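Local structure of sensor protein CzcS (Pseudomonas aeruginosa, 5GPO) at residues Gln19-Leu24 against Leu41-Leu45; Leu51-Ile55 against Leu64-Gly68. The protein is a zinc-responsive histidine kinase, seen here as its sensor domain, and probably signals metal excess as a member of a two-component regulatory system. One frame throughout, in Å; residues are numbered along the deposited sequence.

Interaction 1 (Gln19-Leu24 against Leu41-Leu45); sequences QIRHSL and LQDQL. With ZN (zinc ion), chain F.
Two helical segments, 19-24 and 41-45, pack at an angle of 147° between their N-to-C directions, roughly antiparallel, with axes 9.6 Å apart at closest approach; both run on beyond the segments. The register is set by Ile-20 and Gln-44, CA to CA 6.6 Å. Leu-41, in the mt rotamer, pushes its CD2 into a pocket one helical turn long, 3.6 Å from Ile-20 CG2, 3.6 Å from Leu-24 CG and 3.5 Å from Ser-23 OG. That hydroxyl, with chi1 p, folds back to donate to its own helix, Ser-23 OG to Ile-20 O 2.6 Å, so its polarity is met beside a methyl. Asp-43 points elsewhere: its OD2 binds zinc at 2.1 Å. Gln-44, chi1 t and chi2 p, reaches across; its NE2 donates to Gln-19 O at 3.1 Å, nearly straight at 172°, sharing a carbonyl that already accepts from Ser-23 N within the helix. Small apolar patch and polar edge together join helix 7-25 to helix 34-47 as a helical hairpin. The second subunit packs against this pair, its Leu-53 on Ile-20, its Phe-67 on Gln-42 and its Val-46 on Leu-45.

Interaction 2 (Leu51-Ile55 against Leu64-Gly68); sequences LHLSI and LMSFG
Extended strands 51-55 and 65-68 pair antiparallel, 178° between directions and 4.8 Å between axes, as the two arms of a beta hairpin. Leu-53 and Phe-67 form a hydrogen-bonded pair (Leu-53 N to Phe-67 O 2.9 Å, Phe-67 N to Leu-53 O 3.1 Å), as do Ile-55 and Met-65 (Ile-55 N to Met-65 O 2.8 Å, Met-65 N to Ile-55 O 3.1 Å). Leu-64 N also reaches Ile-55 O, at 2.7 Å, so Leu-64 and Met-65 both face Ile-55 in a classic beta bulge. On the face of Leu-53, Ile-55, Met-65 and Phe-67, the Phe-67 ring (chi1 p) leans across to put CZ 3.8 Å from Leu-53 CD2, and Ile-55 CD1 lies 4.2 Å from Met-65 SD. Gly-68 (phi 121°, psi -156°), lacking a side chain, lets the backbones close in: its CA lies 4.1 Å from His-52 CA and 3.3 Å from Leu-51 O, where a CB would clash. The His-52 imidazole (chi1 t) lies with one face over the Phe-67 carbonyl, CD2 to O 3.3 Å, and its edge near Ser-66 OG, 3.5 Å from CE1. Backbone hydrogen bonds thus fix the register, while the apolar face offers Ile-55, Met-65 and Phe-67 to the second subunit.

Overall arrangement
Interaction 1 closes the helical hairpin and interaction 2 the beta hairpin that follows it, helix 34-47 leading into strand 51-57. Their centres lie 18 Å apart and their nearest atoms about 7 Å, without touching inside one chain. The second subunit bridges them: Leu-41 of one chain packs on Ile-55 and Met-65 of the other, and Ile-20 on Leu-53, so the apolar face of each sheet receives the partner's helices. Zinc sits at this dimer interface, held by Asp-43 and His-39 with His-39 of the second subunit, while the Phe-67 side chain lies about 9 Å from the ion. Metal binding therefore ties the two subunits together, consistent with zinc sensing.

Interaction 1 (Gln19-Leu24 against Leu41-Leu45)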
loop_
_atom_site.group_PDB
_atom_site.type_symbol
_atom_site.label_atom_id
_atom_site.label_comp_id
_atom_site.label_asym_id
_atom_site.label_seq_id
_atom_site.Cartn_x
_atom_site.Cartn_y
_atom_site.Cartn_z
ATOM N N GLN B 19 -7.100 10.633 -4.304
ATOM C CA GLN B 19 -5.646 10.703 -4.259
ATOM C C GLN B 19 -5.036 10.092 -5.517
ATOM O O GLN B 19 -4.072 10.629 -6.072
ATOM C CB GLN B 19 -5.140 10.000 -2.989
ATOM C CG GLN B 19 -5.332 10.836 -1.703
ATOM C CD GLN B 19 -5.428 10.005 -0.420
ATOM O OE1 GLN B 19 -5.562 8.775 -0.453
ATOM N NE2 GLN B 19 -5.347 10.681 0.718
ATOM N N ILE B 20 -5.587 8.963 -5.980
ATOM C CA ILE B 20 -5.130 8.364 -7.232
ATOM C C ILE B 20 -5.375 9.307 -8.403
ATOM O O ILE B 20 -4.527 9.442 -9.293
ATOM C CB ILE B 20 -5.808 7.001 -7.458
ATOM C CG1 ILE B 20 -5.338 6.015 -6.391
ATOM C CG2 ILE B 20 -5.457 6.473 -8.838
ATOM C CD1 ILE B 20 -6.168 4.760 -6.313
ATOM N N ARG B 21 -6.545 9.954 -8.443
ATOM C CA ARG B 21 -6.810 10.924 -9.507
ATOM C C ARG B 21 -5.811 12.076 -9.466
ATOM O O ARG B 21 -5.375 12.568 -10.515
ATOM C CB ARG B 21 -8.247 11.454 -9.408
ATOM C CG ARG B 21 -8.601 12.492 -10.480
ATOM C CD ARG B 21 -10.032 13.045 -10.329
ATOM N NE ARG B 21 -11.067 12.018 -10.433
ATOM C CZ ARG B 21 -11.589 11.571 -11.581
ATOM N NH1 ARG B 21 -12.524 10.640 -11.559
ATOM N NH2 ARG B 21 -11.164 12.026 -12.759
ATOM N N HIS B 22 -5.430 12.526 -8.264
ATOM C CA HIS B 22 -4.437 13.589 -8.188
ATOM C C HIS B 22 -3.139 13.149 -8.840
ATOM O O HIS B 22 -2.549 13.892 -9.629
ATOM C CB HIS B 22 -4.177 14.001 -6.738
ATOM C CG HIS B 22 -3.116 15.048 -6.599
ATOM N ND1 HIS B 22 -3.337 16.382 -6.876
ATOM C CD2 HIS B 22 -1.823 14.954 -6.208
ATOM C CE1 HIS B 22 -2.221 17.061 -6.669
ATOM N NE2 HIS B 22 -1.289 16.220 -6.260
ATOM N N SER B 23 -2.725 11.902 -8.578
ATOM C CA SER B 23 -1.465 11.418 -9.131
ATOM C C SER B 23 -1.504 11.316 -10.652
ATOM O O SER B 23 -0.463 11.458 -11.301
ATOM C CB SER B 23 -1.094 10.072 -8.501
ATOM O OG SER B 23 -2.052 9.069 -8.778
ATOM N N LEU B 24 -2.685 11.095 -11.241
ATOM C CA LEU B 24 -2.782 10.958 -12.692
ATOM C C LEU B 24 -2.974 12.296 -13.388
ATOM O O LEU B 24 -2.398 12.534 -14.455
ATOM C CB LEU B 24 -3.950 10.039 -13.064
ATOM C CG LEU B 24 -3.758 8.522 -13.153
ATOM C CD1 LEU B 24 -5.069 7.853 -13.509
ATOM C CD2 LEU B 24 -2.690 8.157 -14.180
ATOM N N LEU B 41 1.168 5.438 -10.357
ATOM C CA LEU B 41 0.015 4.909 -9.632
ATOM C C LEU B 41 0.445 3.924 -8.554
ATOM O O LEU B 41 -0.095 3.929 -7.437
ATOM C CB LEU B 41 -0.942 4.235 -10.607
ATOM C CG LEU B 41 -1.593 5.216 -11.561
ATOM C CD1 LEU B 41 -2.432 4.467 -12.597
ATOM C CD2 LEU B 41 -2.431 6.164 -10.737
ATOM N N GLN B 42 1.421 3.075 -8.866
ATOM C CA GLN B 42 1.876 2.108 -7.875
ATOM C C GLN B 42 2.528 2.806 -6.687
ATOM O O GLN B 42 2.319 2.409 -5.533
ATOM C CB GLN B 42 2.827 1.104 -8.526
ATOM C CG GLN B 42 3.423 0.041 -7.579
ATOM C CD GLN B 42 2.410 -0.998 -7.090
ATOM O OE1 GLN B 42 1.272 -0.672 -6.751
ATOM N NE2 GLN B 42 2.826 -2.254 -7.062
ATOM N N ASP B 43 3.297 3.866 -6.939
ATOM C CA ASP B 43 3.897 4.593 -5.826
ATOM C C ASP B 43 2.829 5.264 -4.975
ATOM O O ASP B 43 2.946 5.308 -3.745
ATOM C CB ASP B 43 4.917 5.617 -6.332
ATOM C CG ASP B 43 6.260 4.990 -6.655
ATOM O OD1 ASP B 43 6.341 3.745 -6.762
ATOM O OD2 ASP B 43 7.243 5.745 -6.803
ATOM N N GLN B 44 1.763 5.761 -5.605
ATOM C CA GLN B 44 0.725 6.453 -4.856
ATOM C C GLN B 44 -0.151 5.485 -4.062
ATOM O O GLN B 44 -0.660 5.855 -2.995
ATOM C CB GLN B 44 -0.143 7.292 -5.795
ATOM C CG GLN B 44 -1.233 8.094 -5.075
ATOM C CD GLN B 44 -0.702 9.340 -4.366
ATOM O OE1 GLN B 44 0.361 9.321 -3.740
ATOM N NE2 GLN B 44 -1.452 10.431 -4.461
ATOM N N LEU B 45 -0.355 4.259 -4.562
ATOM C CA LEU B 45 -1.136 3.288 -3.798
ATOM C C LEU B 45 -0.482 3.009 -2.443
ATOM O O LEU B 45 -1.166 2.936 -1.416
ATOM C CB LEU B 45 -1.308 2.004 -4.605
ATOM C CG LEU B 45 -2.311 0.988 -4.049
ATOM C CD1 LEU B 45 -3.672 1.617 -3.876
ATOM C CD2 LEU B 45 -2.398 -0.259 -4.907
HETATM ZN ZN ZN F . 8.925 4.929 -7.792
#

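Interaction 2 (Leu51-Ile55 against Leu64-Gly68)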
loop_
_atom_site.group_PDB
_atom_site.type_symbol
_atom_site.label_atom_id
_atom_site.label_comp_id
_atom_site.label_asym_id
_atom_site.label_seq_id
_atom_site.Cartn_x
_atom_site.Cartn_y
_atom_site.Cartn_z
ATOM N N LEU B 51 0.067 1.882 5.880
ATOM C CA LEU B 51 1.234 1.181 6.370
ATOM C C LEU B 51 2.464 2.015 6.036
ATOM O O LEU B 51 2.491 2.736 5.034
ATOM C CB LEU B 51 1.314 -0.217 5.738
ATOM C CG LEU B 51 0.178 -1.212 5.969
ATOM C CD1 LEU B 51 0.203 -2.248 4.869
ATOM C CD2 LEU B 51 0.350 -1.896 7.329
ATOM N N HIS B 52 3.471 1.954 6.904
ATOM C CA HIS B 52 4.720 2.638 6.622
ATOM C C HIS B 52 5.877 1.722 6.993
ATOM O O HIS B 52 5.802 0.982 7.978
ATOM C CB HIS B 52 4.822 3.964 7.383
ATOM C CG HIS B 52 6.011 4.789 6.989
ATOM N ND1 HIS B 52 7.244 4.642 7.584
ATOM C CD2 HIS B 52 6.158 5.761 6.055
ATOM C CE1 HIS B 52 8.102 5.492 7.043
ATOM N NE2 HIS B 52 7.469 6.180 6.108
ATOM N N LEU B 53 6.918 1.732 6.173
ATOM C CA LEU B 53 8.058 0.855 6.422
ATOM C C LEU B 53 9.350 1.652 6.421
ATOM O O LEU B 53 9.631 2.391 5.468
ATOM C CB LEU B 53 8.115 -0.267 5.385
ATOM C CG LEU B 53 9.243 -1.301 5.548
ATOM C CD1 LEU B 53 9.201 -1.941 6.935
ATOM C CD2 LEU B 53 9.145 -2.364 4.465
ATOM N N SER B 54 10.120 1.518 7.504
ATOM C CA SER B 54 11.427 2.152 7.651
ATOM C C SER B 54 12.475 1.079 7.837
ATOM O O SER B 54 12.335 0.205 8.707
ATOM C CB SER B 54 11.467 3.105 8.849
ATOM O OG SER B 54 10.718 4.273 8.624
ATOM N N ILE B 55 13.530 1.129 7.030
ATOM C CA ILE B 55 14.629 0.186 7.116
ATOM C C ILE B 55 15.906 0.986 7.277
ATOM O O ILE B 55 16.217 1.829 6.430
ATOM C CB ILE B 55 14.670 -0.718 5.880
ATOM C CG1 ILE B 55 13.391 -1.562 5.894
ATOM C CG2 ILE B 55 15.937 -1.580 5.875
ATOM C CD1 ILE B 55 13.421 -2.708 4.992
ATOM N N LEU B 64 17.978 3.314 5.114
ATOM C CA LEU B 64 18.263 2.727 3.816
ATOM C C LEU B 64 17.043 2.763 2.910
ATOM O O LEU B 64 17.176 3.035 1.716
ATOM C CB LEU B 64 18.770 1.285 3.966
ATOM C CG LEU B 64 18.807 0.404 2.704
ATOM C CD1 LEU B 64 19.714 0.988 1.622
ATOM C CD2 LEU B 64 19.216 -1.029 3.014
ATOM N N MET B 65 15.858 2.504 3.462
ATOM C CA MET B 65 14.613 2.588 2.707
ATOM C C MET B 65 13.536 3.176 3.596
ATOM O O MET B 65 13.480 2.875 4.788
ATOM C CB MET B 65 14.113 1.232 2.220
ATOM C CG MET B 65 15.055 0.404 1.408
ATOM S SD MET B 65 14.186 -1.163 1.201
ATOM C CE MET B 65 15.498 -2.182 0.550
ATOM N N SER B 66 12.672 3.988 3.002
ATOM C CA SER B 66 11.550 4.567 3.719
ATOM C C SER B 66 10.428 4.780 2.712
ATOM O O SER B 66 10.655 5.415 1.680
ATOM C CB SER B 66 11.963 5.880 4.382
ATOM O OG SER B 66 10.890 6.457 5.091
ATOM N N PHE B 67 9.249 4.207 2.972
ATOM C CA PHE B 67 8.104 4.455 2.103
ATOM C C PHE B 67 6.812 4.062 2.812
ATOM O O PHE B 67 6.819 3.373 3.828
ATOM C CB PHE B 67 8.236 3.706 0.771
ATOM C CG PHE B 67 8.609 2.262 0.918
ATOM C CD1 PHE B 67 7.654 1.312 1.257
ATOM C CD2 PHE B 67 9.912 1.844 0.700
ATOM C CE1 PHE B 67 7.991 -0.026 1.381
ATOM C CE2 PHE B 67 10.261 0.508 0.826
ATOM C CZ PHE B 67 9.297 -0.431 1.162
ATOM N N GLY B 68 5.695 4.500 2.238
ATOM C CA GLY B 68 4.404 4.185 2.806
ATOM C C GLY B 68 3.639 5.437 3.168
ATOM O O GLY B 68 3.910 6.529 2.651
#